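Local coordinates for dual specificity protein phosphatase 8 (Homo sapiens, PDB 4JMK) that probably dephosphorylates phosphotyrosine, phosphoserine and phosphothreonine on proteins and so dampens mitogen-activated protein kinase signalling, at residues Y31-S36 / D68-F73. The protein carries 1 engineered substitution. Numbering follows the deposited sequence.
Sequences YVLNAS and DKSIEF
Phe73 of helix 67-79 packs against Tyr31, Leu33 and the backbone carbonyl of Val32 on strand 29-34. This is helix-on-sheet packing in the alpha/beta catalytic domain of a dual specificity phosphatase. The strand is an inner one of the mixed sheet, with 83-87 and 50-52 as neighbours. Strand 31-34 and helix 68-73 run nearly antiparallel, at 166°, with their axes 10.0 Å apart at closest approach.

The CB of Phe73 points toward the strand, and CG lies anti to the backbone N (chi1 -177°). Along one side of the ring, CD2 meets both CB and CD1 of Leu33, each at 4.0 Å. Next comes CE2, which touches Leu33 CB and lies 3.4 Å from Val32 O. At the tip, CZ lies 3.7 Å from Tyr31 CD2, and CE1 also borders that carbon. The Tyr31 ring turns its edge to the face of Phe73. The result is an offset edge-to-face pair, with planes at 60° and centroids 5.7 Å apart. Met51 of strand 50-52 also touches the Phe73 side chain.

One helical turn earlier, Ser70 packs on the end of Leu33. Its hydroxyl hydrogen-bonds to the O of Trp66, just before the helix, while its CB touches Leu33 CD2. All five touching residues are buried. The Leu33 side chain lies about 9 Å from that of Ser88, which replaces the predicted phosphocysteine nucleophile in this engineered chain. On the helix side, Leu33 CD2 ends 3.8 Å from Ser70 CB and 3.9 Å from Ser70 O.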
# COMPACT_ATOMS: atom_id res chain seq x y z
N TYR A 31 -8.92 8.51 -4.37
CA TYR A 31 -8.92 7.49 -3.31
C TYR A 31 -7.64 7.58 -2.48
O TYR A 31 -6.55 7.78 -3.03
CB TYR A 31 -8.94 6.08 -3.92
CG TYR A 31 -10.30 5.60 -4.37
CD1 TYR A 31 -10.90 6.10 -5.51
CD2 TYR A 31 -10.96 4.60 -3.66
CE1 TYR A 31 -12.13 5.63 -5.93
CE2 TYR A 31 -12.19 4.13 -4.07
CZ TYR A 31 -12.76 4.64 -5.21
OH TYR A 31 -13.98 4.17 -5.62
N VAL A 32 -7.78 7.37 -1.17
CA VAL A 32 -6.64 7.43 -0.24
C VAL A 32 -6.64 6.27 0.75
O VAL A 32 -7.64 6.04 1.46
CB VAL A 32 -6.63 8.74 0.57
CG1 VAL A 32 -5.53 8.68 1.68
CG2 VAL A 32 -6.39 9.95 -0.35
N LEU A 33 -5.52 5.55 0.80
CA LEU A 33 -5.28 4.53 1.81
C LEU A 33 -4.21 5.06 2.75
O LEU A 33 -3.05 5.22 2.36
CB LEU A 33 -4.83 3.22 1.15
CG LEU A 33 -4.68 1.99 2.04
CD1 LEU A 33 -5.89 1.77 2.87
CD2 LEU A 33 -4.42 0.74 1.18
N ASN A 34 -4.61 5.34 3.98
CA ASN A 34 -3.79 6.03 4.96
C ASN A 34 -3.32 5.01 5.99
O ASN A 34 -4.11 4.54 6.81
CB ASN A 34 -4.67 7.09 5.63
CG ASN A 34 -3.95 7.89 6.70
OD1 ASN A 34 -2.99 7.44 7.31
ND2 ASN A 34 -4.47 9.08 6.98
N ALA A 35 -2.03 4.66 5.92
CA ALA A 35 -1.48 3.64 6.81
C ALA A 35 -0.79 4.31 7.98
O ALA A 35 0.44 4.42 8.00
CB ALA A 35 -0.50 2.75 6.05
N SER A 36 -1.58 4.79 8.93
CA SER A 36 -1.05 5.50 10.09
C SER A 36 -2.17 5.74 11.09
O SER A 36 -3.34 5.61 10.75
CB SER A 36 -0.51 6.86 9.67
OG SER A 36 -1.58 7.79 9.55
N ASP A 68 -5.16 -8.03 3.30
CA ASP A 68 -6.22 -8.41 2.37
C ASP A 68 -7.26 -7.29 2.16
O ASP A 68 -7.71 -7.08 1.04
CB ASP A 68 -6.87 -9.72 2.79
CG ASP A 68 -6.05 -10.95 2.38
OD1 ASP A 68 -5.31 -10.89 1.36
OD2 ASP A 68 -6.17 -11.98 3.06
N LYS A 69 -7.62 -6.58 3.23
CA LYS A 69 -8.58 -5.47 3.12
C LYS A 69 -7.99 -4.25 2.40
O LYS A 69 -8.70 -3.55 1.68
CB LYS A 69 -9.12 -5.08 4.50
CG LYS A 69 -10.11 -6.09 5.07
CD LYS A 69 -10.86 -5.51 6.27
CE LYS A 69 -11.90 -6.49 6.82
NZ LYS A 69 -11.51 -7.02 8.16
N SER A 70 -6.70 -3.99 2.63
CA SER A 70 -5.99 -2.93 1.90
C SER A 70 -5.96 -3.23 0.40
O SER A 70 -6.22 -2.36 -0.43
CB SER A 70 -4.55 -2.84 2.41
OG SER A 70 -4.50 -2.51 3.79
N ILE A 71 -5.65 -4.47 0.05
CA ILE A 71 -5.65 -4.88 -1.34
C ILE A 71 -7.04 -4.77 -1.98
O ILE A 71 -7.17 -4.28 -3.11
CB ILE A 71 -5.04 -6.30 -1.46
CG1 ILE A 71 -3.54 -6.22 -1.13
CG2 ILE A 71 -5.25 -6.91 -2.84
CD1 ILE A 71 -2.86 -7.59 -0.99
N GLU A 72 -8.07 -5.20 -1.27
CA GLU A 72 -9.46 -5.04 -1.71
C GLU A 72 -9.80 -3.56 -2.01
O GLU A 72 -10.42 -3.24 -3.03
CB GLU A 72 -10.39 -5.60 -0.63
CG GLU A 72 -11.88 -5.47 -0.92
CD GLU A 72 -12.74 -5.75 0.32
OE1 GLU A 72 -13.43 -6.80 0.35
OE2 GLU A 72 -12.74 -4.92 1.26
N PHE A 73 -9.38 -2.67 -1.12
CA PHE A 73 -9.60 -1.23 -1.30
C PHE A 73 -8.94 -0.73 -2.58
O PHE A 73 -9.55 0.02 -3.36
CB PHE A 73 -9.06 -0.47 -0.08
CG PHE A 73 -9.29 1.03 -0.14
CD1 PHE A 73 -10.57 1.57 0.06
CD2 PHE A 73 -8.23 1.90 -0.38
CE1 PHE A 73 -10.78 2.95 0.02
CE2 PHE A 73 -8.43 3.28 -0.43
CZ PHE A 73 -9.71 3.81 -0.22